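Local coordinates for PUA domain-containing protein (Thermoplasma acidophilum DSM 1728, PDB 1Q7H), which is of unknown function but, as a PUA domain-containing protein, probably binds RNA and may act in translation initiation, at residues 81-86 / 115-120; 87-92 / 107-112; 51-56 / 146-151; 27-32 / 64-69; 12-17 / 40-45. One frame throughout, in Å; residues are numbered along the deposited sequence.

Contact 1 (81-86 / 115-120); sequences PHILNG and YFIAVG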
# COMPACT_ATOMS: atom_id res chain seq x y z
N PRO A 81 -1.55 4.14 -15.58
CA PRO A 81 -0.16 4.45 -15.97
C PRO A 81 0.50 5.56 -15.14
O PRO A 81 1.69 5.50 -14.83
CB PRO A 81 -0.28 4.84 -17.44
CG PRO A 81 -1.54 4.16 -17.90
CD PRO A 81 -2.47 4.32 -16.72
N HIS A 82 -0.25 6.58 -14.77
CA HIS A 82 0.33 7.67 -14.01
C HIS A 82 0.45 7.30 -12.54
O HIS A 82 1.39 7.71 -11.86
CB HIS A 82 -0.49 8.95 -14.25
CG HIS A 82 -0.71 9.23 -15.71
ND1 HIS A 82 0.33 9.34 -16.60
CD2 HIS A 82 -1.85 9.27 -16.44
CE1 HIS A 82 -0.15 9.42 -17.83
NE2 HIS A 82 -1.47 9.38 -17.76
N ILE A 83 -0.50 6.52 -12.04
CA ILE A 83 -0.44 6.09 -10.66
C ILE A 83 0.80 5.20 -10.56
O ILE A 83 1.53 5.26 -9.58
CB ILE A 83 -1.70 5.30 -10.26
CG1 ILE A 83 -2.92 6.24 -10.24
CG2 ILE A 83 -1.49 4.62 -8.92
CD1 ILE A 83 -2.78 7.45 -9.33
N LEU A 84 1.06 4.40 -11.59
CA LEU A 84 2.22 3.53 -11.59
C LEU A 84 3.52 4.33 -11.50
O LEU A 84 4.56 3.78 -11.13
CB LEU A 84 2.24 2.64 -12.84
CG LEU A 84 1.31 1.43 -12.68
CD1 LEU A 84 1.11 0.73 -14.02
CD2 LEU A 84 1.92 0.47 -11.66
N ASN A 85 3.44 5.61 -11.84
CA ASN A 85 4.59 6.50 -11.78
C ASN A 85 4.58 7.42 -10.56
O ASN A 85 5.39 8.33 -10.47
CB ASN A 85 4.68 7.35 -13.05
CG ASN A 85 5.05 6.53 -14.27
OD1 ASN A 85 5.86 5.60 -14.17
ND2 ASN A 85 4.49 6.86 -15.41
N GLY A 86 3.65 7.18 -9.63
CA GLY A 86 3.61 7.99 -8.42
C GLY A 86 2.78 9.27 -8.45
O GLY A 86 2.81 10.06 -7.52
N TYR A 115 -5.40 -6.39 -9.99
CA TYR A 115 -4.14 -6.27 -9.26
C TYR A 115 -3.89 -4.88 -8.68
O TYR A 115 -4.35 -3.88 -9.22
CB TYR A 115 -2.96 -6.68 -10.17
CG TYR A 115 -2.90 -5.94 -11.48
CD1 TYR A 115 -2.24 -4.71 -11.57
CD2 TYR A 115 -3.54 -6.43 -12.61
CE1 TYR A 115 -2.24 -3.99 -12.76
CE2 TYR A 115 -3.55 -5.72 -13.80
CZ TYR A 115 -2.91 -4.50 -13.86
OH TYR A 115 -2.98 -3.74 -15.02
N PHE A 116 -3.18 -4.84 -7.56
CA PHE A 116 -2.86 -3.59 -6.88
C PHE A 116 -1.66 -2.90 -7.48
O PHE A 116 -0.70 -3.56 -7.91
CB PHE A 116 -2.65 -3.86 -5.39
CG PHE A 116 -3.94 -4.13 -4.65
CD1 PHE A 116 -4.69 -3.08 -4.13
CD2 PHE A 116 -4.44 -5.43 -4.56
CE1 PHE A 116 -5.92 -3.31 -3.53
CE2 PHE A 116 -5.67 -5.67 -3.96
CZ PHE A 116 -6.42 -4.61 -3.44
N ILE A 117 -1.69 -1.58 -7.52
CA ILE A 117 -0.62 -0.82 -8.13
C ILE A 117 0.05 0.23 -7.25
O ILE A 117 1.13 0.70 -7.58
CB ILE A 117 -1.13 -0.13 -9.40
CG1 ILE A 117 -2.29 0.81 -9.05
CG2 ILE A 117 -1.58 -1.20 -10.42
CD1 ILE A 117 -2.92 1.50 -10.25
N ALA A 118 -0.58 0.61 -6.14
CA ALA A 118 0.04 1.60 -5.28
C ALA A 118 -0.59 1.68 -3.90
O ALA A 118 -1.66 1.11 -3.65
CB ALA A 118 -0.02 2.99 -5.94
N VAL A 119 0.10 2.38 -3.01
CA VAL A 119 -0.40 2.63 -1.67
C VAL A 119 -0.53 4.14 -1.60
O VAL A 119 0.32 4.87 -2.11
CB VAL A 119 0.58 2.17 -0.57
CG1 VAL A 119 0.00 2.51 0.82
CG2 VAL A 119 0.82 0.68 -0.69
N GLY A 120 -1.62 4.61 -1.01
CA GLY A 120 -1.81 6.04 -0.92
C GLY A 120 -2.31 6.46 0.44
O GLY A 120 -2.54 5.65 1.34
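I83 of helix 80-83 and L84, which follows it in the chain, pack against I117 and A118 of strand 116-122, an example of a short helix laid on the sheet of a PUA domain. I117 loses the most surface to the contact, and these two residues meet different branches of it. Because CG1 of I83 stands anti to the carbonyl carbon (chi1 -68°), the touching is left to its other branch: I83 CG2 reaches I117 CD1 at 3.7 Å and A118 CB at the same 3.7 Å, while I83 CD1 leads away from the strand. L84 comes in through one methyl, its CD2 lying 3.8 Å from I117 CB. Both side chains cross I117 at about a right angle, so each contact is made by a methyl laid across the isoleucine rather than alongside it. I117 and A118 form a classic beta bulge, both facing V109 of strand 106-111, which is consistent with two successive residues pointing toward 81-86. The helix itself closes with a Schellman motif. G86, at positive phi, is its C-prime residue; S87 N bonds back to H82 O, and G86 N donates to I83 O at 2.9 Å.

Contact 2 (87-92 / 107-112); sequences SDLFAP and IFVKSS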
# COMPACT_ATOMS: atom_id res chain seq x y z
N SER A 87 2.03 9.48 -9.51
CA SER A 87 1.17 10.65 -9.61
C SER A 87 0.12 10.64 -8.51
O SER A 87 -0.26 9.57 -8.04
CB SER A 87 0.45 10.64 -10.95
OG SER A 87 -0.68 11.47 -10.89
N ASP A 88 -0.34 11.82 -8.10
CA ASP A 88 -1.40 11.89 -7.10
C ASP A 88 -2.62 11.26 -7.78
O ASP A 88 -2.68 11.16 -9.01
CB ASP A 88 -1.77 13.34 -6.74
CG ASP A 88 -0.67 14.06 -5.98
OD1 ASP A 88 -0.05 13.48 -5.06
OD2 ASP A 88 -0.46 15.26 -6.28
N LEU A 89 -3.61 10.86 -6.99
CA LEU A 89 -4.81 10.25 -7.53
C LEU A 89 -5.96 11.25 -7.49
O LEU A 89 -6.32 11.76 -6.42
CB LEU A 89 -5.17 9.00 -6.72
CG LEU A 89 -6.53 8.34 -7.00
CD1 LEU A 89 -6.62 7.95 -8.47
CD2 LEU A 89 -6.70 7.12 -6.09
N PHE A 90 -6.55 11.54 -8.65
CA PHE A 90 -7.65 12.48 -8.74
C PHE A 90 -8.99 11.77 -8.85
O PHE A 90 -9.10 10.75 -9.52
CB PHE A 90 -7.39 13.43 -9.91
CG PHE A 90 -6.17 14.30 -9.70
CD1 PHE A 90 -6.25 15.45 -8.93
CD2 PHE A 90 -4.93 13.90 -10.18
CE1 PHE A 90 -5.10 16.19 -8.63
CE2 PHE A 90 -3.77 14.63 -9.88
CZ PHE A 90 -3.87 15.78 -9.10
N ALA A 91 -10.00 12.33 -8.20
CA ALA A 91 -11.33 11.75 -8.16
C ALA A 91 -11.95 11.26 -9.46
O ALA A 91 -12.59 10.21 -9.48
CB ALA A 91 -12.29 12.72 -7.46
N PRO A 92 -11.78 12.00 -10.57
CA PRO A 92 -12.34 11.59 -11.86
C PRO A 92 -11.89 10.21 -12.32
O PRO A 92 -12.57 9.55 -13.12
CB PRO A 92 -11.86 12.67 -12.82
CG PRO A 92 -11.69 13.85 -11.94
CD PRO A 92 -11.05 13.27 -10.72
N ILE A 107 -4.67 4.08 1.87
CA ILE A 107 -5.51 3.40 0.90
C ILE A 107 -4.67 2.53 -0.02
O ILE A 107 -3.48 2.78 -0.23
CB ILE A 107 -6.35 4.38 0.04
CG1 ILE A 107 -5.43 5.29 -0.78
CG2 ILE A 107 -7.27 5.18 0.95
CD1 ILE A 107 -6.13 6.02 -1.89
N PHE A 108 -5.31 1.51 -0.57
CA PHE A 108 -4.64 0.56 -1.44
C PHE A 108 -5.32 0.64 -2.79
O PHE A 108 -6.48 0.27 -2.94
CB PHE A 108 -4.75 -0.81 -0.79
CG PHE A 108 -4.32 -0.80 0.65
CD1 PHE A 108 -3.02 -0.44 0.99
CD2 PHE A 108 -5.24 -1.03 1.66
CE1 PHE A 108 -2.64 -0.31 2.33
CE2 PHE A 108 -4.87 -0.90 3.00
CZ PHE A 108 -3.57 -0.54 3.34
N VAL A 109 -4.56 1.13 -3.77
CA VAL A 109 -5.03 1.35 -5.12
C VAL A 109 -4.91 0.16 -6.04
O VAL A 109 -3.83 -0.41 -6.17
CB VAL A 109 -4.27 2.53 -5.76
CG1 VAL A 109 -4.87 2.87 -7.12
CG2 VAL A 109 -4.28 3.73 -4.82
N LYS A 110 -6.00 -0.20 -6.69
CA LYS A 110 -5.97 -1.32 -7.61
C LYS A 110 -6.50 -0.97 -8.99
O LYS A 110 -7.30 -0.05 -9.16
CB LYS A 110 -6.79 -2.49 -7.07
CG LYS A 110 -8.22 -2.14 -6.77
CD LYS A 110 -9.04 -3.38 -6.43
CE LYS A 110 -9.50 -4.11 -7.67
NZ LYS A 110 -10.45 -5.21 -7.36
N SER A 111 -6.01 -1.71 -9.98
CA SER A 111 -6.43 -1.55 -11.35
C SER A 111 -7.81 -2.20 -11.47
O SER A 111 -8.15 -3.08 -10.68
CB SER A 111 -5.45 -2.29 -12.27
OG SER A 111 -6.07 -2.65 -13.50
N SER A 112 -8.59 -1.79 -12.46
CA SER A 112 -9.90 -2.40 -12.67
C SER A 112 -9.70 -3.88 -13.06
O SER A 112 -10.65 -4.67 -13.03
CB SER A 112 -10.65 -1.66 -13.78
OG SER A 112 -9.98 -1.82 -15.02
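L89 turns its CG anti to the backbone N (chi1 171°), and I107 carries CG1 between its backbone N and carbonyl carbon (chi1 62°) with CD1 extended beyond; these rotamers bring the leucine and isoleucine methyls together inside the PUA domain. The fold is a barrel-like sheet in which the outermost strand 89-90 and strand 106-111 are not neighbours, and the contact shows how such strands can meet through side chains in the interior. The nearest CA atoms, those of L89 and V109, are 9.2 Å apart, a gap bridged by side chains alone. One leucine methyl does the work for its strand: L89 CD2 lies 4.4 Å from I107 CD1 and also 4.4 Å from V109 CG2. Both distances are those of a loose apolar contact, and all three residues are buried. V75 of strand 72-75 touches both L89 and V109 and adds to the cluster, while backbone hydrogen bonding between L89 and A138 of strand 136-142 holds strand 89-90 in the sheet. Just before the strand, the salt bridge of D88 to K136 ties the chain to that same neighbour. There S87 OG also donates to D88 O at 2.8 Å, in the carbonyl plane and on a lone pair.

Contact 3 (51-56 / 146-151); sequences FQAGDL and DELIRA
L148 sits squarely over one face of the F51 ring: its CB lies 3.7 Å from the ring centroid and only 6° off the ring normal, a CH-pi contact of nearly ideal placement. The rest of the leucine runs on over the same aromatic system, where L148 CD1 approaches F51 CD2 at 3.9 Å. The two side chains as wholes cross obliquely, and F51 is directed at the helix by a chi1 of -62°, with CG anti to the carbonyl carbon. Further along the ring, F51 CZ meets I149 CG1 at 4.2 Å. The other leucine methyl is used too, since L148 CD2 rests 4.2 Å from A53 CB. What is joined here is the antiparallel sheet of the pre-PUA domain, through strand 47-52, and the C-terminal helix 147-151; an edge-to-face contact between F51 and H142 brings the last long strand of the PUA domain to the same phenylalanine. The start of the helix is fixed by its N-cap, D146. Its OD1 accepts from I149 N at 3.0 Å, met nearly along the C-O axis with an N-H...O angle of 165°, and its OD2 accepts from F143 N.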
# COMPACT_ATOMS: atom_id res chain seq x y z
N PHE A 51 7.34 -1.95 4.31
CA PHE A 51 8.33 -0.90 4.47
C PHE A 51 8.04 -0.10 5.73
O PHE A 51 6.88 0.17 6.06
CB PHE A 51 8.32 0.06 3.27
CG PHE A 51 8.66 -0.58 1.97
CD1 PHE A 51 9.94 -1.04 1.72
CD2 PHE A 51 7.69 -0.71 0.97
CE1 PHE A 51 10.27 -1.64 0.49
CE2 PHE A 51 8.01 -1.30 -0.26
CZ PHE A 51 9.30 -1.77 -0.50
N GLN A 52 9.10 0.27 6.43
CA GLN A 52 8.98 1.09 7.63
C GLN A 52 9.56 2.43 7.18
O GLN A 52 10.77 2.61 7.17
CB GLN A 52 9.82 0.50 8.76
CG GLN A 52 9.86 1.33 10.04
CD GLN A 52 8.50 1.47 10.72
OE1 GLN A 52 7.71 2.34 10.38
NE2 GLN A 52 8.23 0.59 11.68
N ALA A 53 8.70 3.34 6.76
CA ALA A 53 9.12 4.66 6.30
C ALA A 53 8.12 5.64 6.88
O ALA A 53 7.27 6.17 6.16
CB ALA A 53 9.11 4.71 4.78
N GLY A 54 8.22 5.87 8.18
CA GLY A 54 7.28 6.74 8.85
C GLY A 54 6.27 5.77 9.43
O GLY A 54 6.34 5.41 10.60
N ASP A 55 5.34 5.34 8.59
CA ASP A 55 4.35 4.36 9.00
C ASP A 55 4.77 3.05 8.35
O ASP A 55 5.67 3.03 7.50
CB ASP A 55 2.95 4.73 8.48
CG ASP A 55 2.45 6.05 9.04
OD1 ASP A 55 2.43 6.20 10.28
OD2 ASP A 55 2.06 6.92 8.22
N LEU A 56 4.15 1.95 8.76
CA LEU A 56 4.44 0.67 8.15
C LEU A 56 3.57 0.61 6.90
O LEU A 56 2.35 0.69 6.98
CB LEU A 56 4.11 -0.49 9.09
CG LEU A 56 5.11 -0.74 10.20
CD1 LEU A 56 4.56 -1.78 11.14
CD2 LEU A 56 6.43 -1.21 9.60
N ASP A 146 9.60 2.68 -7.16
CA ASP A 146 9.87 3.92 -6.45
C ASP A 146 11.15 3.80 -5.62
O ASP A 146 11.88 2.82 -5.75
CB ASP A 146 8.67 4.29 -5.56
CG ASP A 146 8.47 3.33 -4.41
OD1 ASP A 146 9.17 2.29 -4.34
OD2 ASP A 146 7.60 3.61 -3.56
N GLU A 147 11.43 4.79 -4.78
CA GLU A 147 12.65 4.77 -3.97
C GLU A 147 12.72 3.61 -2.99
O GLU A 147 13.80 3.08 -2.74
CB GLU A 147 12.79 6.10 -3.21
CG GLU A 147 11.51 6.58 -2.55
CD GLU A 147 11.75 7.66 -1.50
OE1 GLU A 147 12.49 8.63 -1.79
OE2 GLU A 147 11.19 7.55 -0.39
N LEU A 148 11.58 3.22 -2.43
CA LEU A 148 11.57 2.11 -1.49
C LEU A 148 12.00 0.82 -2.18
O LEU A 148 12.80 0.06 -1.63
CB LEU A 148 10.18 1.96 -0.87
CG LEU A 148 9.77 3.17 -0.02
CD1 LEU A 148 8.32 3.07 0.44
CD2 LEU A 148 10.70 3.24 1.18
N ILE A 149 11.49 0.58 -3.38
CA ILE A 149 11.83 -0.63 -4.12
C ILE A 149 13.26 -0.59 -4.66
O ILE A 149 13.92 -1.62 -4.72
CB ILE A 149 10.81 -0.88 -5.27
CG1 ILE A 149 9.60 -1.63 -4.70
CG2 ILE A 149 11.44 -1.68 -6.42
CD1 ILE A 149 8.48 -1.79 -5.67
N ARG A 150 13.74 0.59 -5.06
CA ARG A 150 15.10 0.70 -5.57
C ARG A 150 16.08 0.52 -4.42
O ARG A 150 17.18 -0.00 -4.60
CB ARG A 150 15.34 2.06 -6.25
CG ARG A 150 14.54 2.29 -7.53
CD ARG A 150 15.03 3.54 -8.28
NE ARG A 150 15.00 4.75 -7.45
CZ ARG A 150 13.96 5.57 -7.34
NH1 ARG A 150 12.84 5.33 -8.02
NH2 ARG A 150 14.04 6.63 -6.55
N ALA A 151 15.68 0.94 -3.23
CA ALA A 151 16.53 0.82 -2.05
C ALA A 151 16.53 -0.59 -1.45
O ALA A 151 17.49 -0.99 -0.81
CB ALA A 151 16.09 1.81 -0.99

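Contact 4 (27-32 / 64-69); sequences TGESLE and NYRNPS
E29 OE2 is the hub of this surface contact, taking hydrogen bonds from Y65 OH at 2.6 Å and from one water, with a second water held only weakly. It ties the loop ahead of strand 32-35 to the C-terminal end of helix 60-65, within the pre-PUA domain, and illustrates how one carboxylate oxygen can join a hydroxyl and a water-mediated arginine. The tyrosine reaches it with CG anti to the backbone N (chi1 166°), and the two side chains come from opposite directions. The hydroxyl meets OE2 on the syn side, 23° out of the carboxylate plane, and the carboxylate is turned 78° against the ring. R66, the first residue to leave the helix, is linked indirectly. Water 1 lies 2.6 Å from E29 OE2 and accepts from R66 NE at 2.8 Å; water 2 makes a second, weak bridge from R66 NH2 to the same oxygen. Direct attraction can be electrostatic at most, since R66 NH2 stands 4.5 Å from E29 OE2, and the oxygen sits far enough off the guanidinium plane that none of the N-H groups is aimed at it. On the loop side, the backbone O of E29 accepts from W16 NE1 of helix 9-20. The guanidinium folds back over the tyrosine: Y65 CE1 lies 3.4 Å above one of its faces, and R66 NH1 gives Y65 O a weak hydrogen bond of 2.8 Å.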
# COMPACT_ATOMS: atom_id res chain seq x y z
N THR A 27 0.08 -13.80 8.89
CA THR A 27 0.32 -14.47 10.17
C THR A 27 1.09 -15.76 9.93
O THR A 27 0.75 -16.53 9.04
CB THR A 27 -1.01 -14.81 10.86
OG1 THR A 27 -1.64 -13.59 11.30
CG2 THR A 27 -0.78 -15.71 12.06
N GLY A 28 2.15 -15.97 10.70
CA GLY A 28 2.95 -17.17 10.54
C GLY A 28 4.10 -17.08 9.55
O GLY A 28 4.96 -17.97 9.52
N GLU A 29 4.14 -16.03 8.74
CA GLU A 29 5.22 -15.88 7.76
C GLU A 29 6.49 -15.37 8.45
O GLU A 29 6.45 -14.40 9.21
CB GLU A 29 4.80 -14.89 6.68
CG GLU A 29 3.46 -15.22 6.02
CD GLU A 29 3.60 -15.93 4.68
OE1 GLU A 29 4.74 -16.27 4.29
OE2 GLU A 29 2.56 -16.14 4.02
N SER A 30 7.62 -16.02 8.21
CA SER A 30 8.86 -15.57 8.82
C SER A 30 9.38 -14.41 7.98
O SER A 30 9.22 -14.41 6.76
CB SER A 30 9.90 -16.70 8.90
OG SER A 30 10.21 -17.21 7.62
N LEU A 31 9.99 -13.44 8.64
CA LEU A 31 10.48 -12.25 7.95
C LEU A 31 11.96 -11.92 8.12
O LEU A 31 12.55 -12.21 9.16
CB LEU A 31 9.66 -11.04 8.45
CG LEU A 31 8.13 -11.17 8.46
CD1 LEU A 31 7.52 -10.04 9.27
CD2 LEU A 31 7.60 -11.15 7.03
N GLU A 32 12.55 -11.33 7.09
CA GLU A 32 13.94 -10.89 7.16
C GLU A 32 13.84 -9.38 7.14
O GLU A 32 13.00 -8.82 6.44
CB GLU A 32 14.75 -11.33 5.95
CG GLU A 32 14.85 -12.80 5.76
CD GLU A 32 15.73 -13.12 4.58
OE1 GLU A 32 16.97 -13.15 4.74
OE2 GLU A 32 15.18 -13.31 3.47
N ASN A 64 -0.45 -7.71 -3.60
CA ASN A 64 -0.88 -8.67 -4.60
C ASN A 64 -0.73 -10.11 -4.14
O ASN A 64 -1.33 -11.01 -4.72
CB ASN A 64 -0.13 -8.43 -5.91
CG ASN A 64 -0.60 -7.17 -6.61
OD1 ASN A 64 0.17 -6.22 -6.83
ND2 ASN A 64 -1.88 -7.15 -6.95
N TYR A 65 0.05 -10.33 -3.09
CA TYR A 65 0.25 -11.66 -2.54
C TYR A 65 -0.86 -11.96 -1.52
O TYR A 65 -1.38 -13.07 -1.46
CB TYR A 65 1.63 -11.73 -1.87
CG TYR A 65 1.84 -12.94 -0.98
CD1 TYR A 65 1.57 -14.23 -1.45
CD2 TYR A 65 2.35 -12.80 0.31
CE1 TYR A 65 1.79 -15.35 -0.65
CE2 TYR A 65 2.59 -13.91 1.12
CZ TYR A 65 2.30 -15.18 0.63
OH TYR A 65 2.53 -16.30 1.42
N ARG A 66 -1.21 -10.96 -0.72
CA ARG A 66 -2.25 -11.10 0.30
C ARG A 66 -3.09 -9.83 0.28
O ARG A 66 -2.77 -8.86 0.98
CB ARG A 66 -1.61 -11.29 1.67
CG ARG A 66 -0.95 -12.64 1.87
CD ARG A 66 -2.00 -13.71 2.06
NE ARG A 66 -1.45 -15.05 2.13
CZ ARG A 66 -1.36 -15.89 1.10
NH1 ARG A 66 -1.80 -15.52 -0.10
NH2 ARG A 66 -0.87 -17.10 1.28
N ASN A 67 -4.17 -9.83 -0.51
CA ASN A 67 -5.02 -8.65 -0.64
C ASN A 67 -5.55 -8.09 0.67
O ASN A 67 -5.84 -8.83 1.60
CB ASN A 67 -6.25 -8.94 -1.51
CG ASN A 67 -5.91 -9.34 -2.94
OD1 ASN A 67 -4.82 -9.08 -3.45
ND2 ASN A 67 -6.86 -9.97 -3.60
N PRO A 68 -5.64 -6.76 0.77
CA PRO A 68 -6.18 -6.17 2.00
C PRO A 68 -7.69 -6.35 1.86
O PRO A 68 -8.18 -6.61 0.75
CB PRO A 68 -5.77 -4.70 1.87
CG PRO A 68 -5.78 -4.48 0.40
CD PRO A 68 -5.04 -5.72 -0.08
N SER A 69 -8.43 -6.20 2.95
CA SER A 69 -9.89 -6.36 2.89
C SER A 69 -10.61 -5.04 3.11
O SER A 69 -11.83 -4.99 3.09
CB SER A 69 -10.36 -7.38 3.92
OG SER A 69 -10.02 -6.96 5.23
O HOH W 1 -0.01 -15.90 4.33
O HOH W 2 0.59 -19.01 3.68

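Contact 5 (12-17 / 40-45); sequences AKRIWE and SAYYIG
I15 of helix 9-20 and Y42 of strand 40-44 have their CA atoms 8.7 Å apart, the nearest CA pair of the two segments, with both residues pointing their CB atoms into the gap. This is a helix packed on one face of an antiparallel sheet, the layered core of the pre-PUA domain, and it shows how an aliphatic and an aromatic residue share such an interface. The isoleucine crosses the tyrosine at about a right angle and lays its terminal methyl on the ring: I15 CD1 is 4.0 Å from the Y42 ring centroid, 20° off the normal, in a CH-pi contact shifted toward the hydroxyl end. I15 CG1 follows behind it, 4.0 Å from Y42 CE1. The same methyl has a second flat neighbour, for CD1 of I15 also stands 3.7 Å above one face of the R14 guanidinium. R14 starts out extended and then bends at chi3 (71°), which carries its head over to the phenol. There the guanidinium and ring planes stand 73° apart, with Y42 OH near the guanidinium plane. A water binds both groups, lying at the guanidinium edge: it accepts from R14 NH2 at 2.8 Å and hydrogen-bonds Y42 OH at 2.6 Å.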
# COMPACT_ATOMS: atom_id res chain seq x y z
N ALA A 12 8.25 -10.72 14.43
CA ALA A 12 7.40 -10.92 13.26
C ALA A 12 5.94 -10.67 13.61
O ALA A 12 5.23 -9.99 12.89
CB ALA A 12 7.58 -12.34 12.73
N LYS A 13 5.51 -11.23 14.74
CA LYS A 13 4.13 -11.08 15.17
C LYS A 13 3.67 -9.63 15.15
O LYS A 13 2.54 -9.34 14.78
CB LYS A 13 3.95 -11.68 16.57
CG LYS A 13 2.51 -11.75 17.03
CD LYS A 13 2.43 -12.33 18.43
CE LYS A 13 1.01 -12.37 18.96
NZ LYS A 13 0.13 -13.26 18.14
N ARG A 14 4.55 -8.72 15.56
CA ARG A 14 4.18 -7.31 15.57
C ARG A 14 3.83 -6.83 14.17
O ARG A 14 2.87 -6.08 13.97
CB ARG A 14 5.32 -6.45 16.13
CG ARG A 14 5.00 -4.97 16.14
CD ARG A 14 6.13 -4.15 16.74
NE ARG A 14 7.30 -4.09 15.87
CZ ARG A 14 7.49 -3.15 14.95
NH1 ARG A 14 6.59 -2.19 14.77
NH2 ARG A 14 8.59 -3.17 14.21
N ILE A 15 4.61 -7.26 13.19
CA ILE A 15 4.38 -6.87 11.81
C ILE A 15 3.11 -7.53 11.28
O ILE A 15 2.35 -6.91 10.54
CB ILE A 15 5.58 -7.23 10.92
CG1 ILE A 15 6.86 -6.63 11.52
CG2 ILE A 15 5.37 -6.70 9.53
CD1 ILE A 15 6.81 -5.13 11.68
N TRP A 16 2.87 -8.79 11.66
CA TRP A 16 1.67 -9.48 11.20
C TRP A 16 0.44 -8.74 11.69
O TRP A 16 -0.53 -8.55 10.94
CB TRP A 16 1.59 -10.92 11.73
CG TRP A 16 2.78 -11.78 11.43
CD1 TRP A 16 3.68 -11.62 10.42
CD2 TRP A 16 3.17 -12.97 12.13
NE1 TRP A 16 4.62 -12.64 10.45
CE2 TRP A 16 4.32 -13.47 11.50
CE3 TRP A 16 2.65 -13.65 13.25
CZ2 TRP A 16 4.97 -14.62 11.94
CZ3 TRP A 16 3.30 -14.79 13.69
CH2 TRP A 16 4.45 -15.27 13.03
N GLU A 17 0.47 -8.34 12.95
CA GLU A 17 -0.64 -7.64 13.56
C GLU A 17 -0.86 -6.28 12.92
O GLU A 17 -1.99 -5.85 12.75
CB GLU A 17 -0.41 -7.48 15.07
CG GLU A 17 -0.21 -8.80 15.80
CD GLU A 17 0.08 -8.60 17.28
OE1 GLU A 17 0.81 -7.63 17.62
OE2 GLU A 17 -0.40 -9.41 18.10
N SER A 40 13.32 0.81 6.72
CA SER A 40 13.67 -0.60 6.87
C SER A 40 12.65 -1.38 6.05
O SER A 40 11.57 -0.87 5.76
CB SER A 40 13.58 -1.03 8.33
OG SER A 40 14.40 -0.21 9.14
N ALA A 41 13.00 -2.60 5.66
CA ALA A 41 12.08 -3.41 4.89
C ALA A 41 12.04 -4.82 5.43
O ALA A 41 13.05 -5.35 5.88
CB ALA A 41 12.49 -3.42 3.41
N TYR A 42 10.85 -5.41 5.40
CA TYR A 42 10.66 -6.78 5.85
C TYR A 42 10.37 -7.62 4.60
O TYR A 42 9.43 -7.34 3.86
CB TYR A 42 9.50 -6.83 6.84
CG TYR A 42 9.74 -5.97 8.06
CD1 TYR A 42 10.32 -6.52 9.20
CD2 TYR A 42 9.42 -4.61 8.06
CE1 TYR A 42 10.60 -5.72 10.32
CE2 TYR A 42 9.69 -3.81 9.17
CZ TYR A 42 10.28 -4.38 10.29
OH TYR A 42 10.57 -3.59 11.38
N TYR A 43 11.21 -8.62 4.38
CA TYR A 43 11.12 -9.50 3.23
C TYR A 43 10.48 -10.84 3.55
O TYR A 43 10.61 -11.36 4.66
CB TYR A 43 12.51 -9.80 2.68
CG TYR A 43 13.28 -8.64 2.08
CD1 TYR A 43 13.56 -8.61 0.71
CD2 TYR A 43 13.76 -7.60 2.88
CE1 TYR A 43 14.29 -7.56 0.15
CE2 TYR A 43 14.49 -6.56 2.33
CZ TYR A 43 14.75 -6.54 0.97
OH TYR A 43 15.47 -5.51 0.42
N ILE A 44 9.78 -11.39 2.56
CA ILE A 44 9.19 -12.71 2.64
C ILE A 44 9.68 -13.35 1.35
O ILE A 44 9.47 -12.82 0.26
CB ILE A 44 7.65 -12.71 2.64
CG1 ILE A 44 7.12 -12.17 3.96
CG2 ILE A 44 7.14 -14.15 2.46
CD1 ILE A 44 5.59 -12.13 4.05
N GLY A 45 10.40 -14.46 1.46
CA GLY A 45 10.91 -15.13 0.28
C GLY A 45 11.70 -14.27 -0.68
O GLY A 45 11.52 -14.37 -1.90
O HOH W 3 9.54 -1.37 12.31

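From the N terminus, helix 9-20 opens contact 5, which closes at strand 40-44. Contact 4 opens at 27-32, before that closure, and closes at 64-69, so the two cross; together they bind the helix, loop and sheet of the pre-PUA domain. Contact 3 starts at 51-56 and so crosses contact 4 but follows contact 5 in series. Its long loop returns only at the C-terminal helix, tying the chain's end to the pre-PUA sheet, and encloses contact 1, which in turn encloses contact 2. These inner two share neighbouring strands of the PUA sheet. Packing of F116 on N67 and P68 brings contact 1 against contact 4.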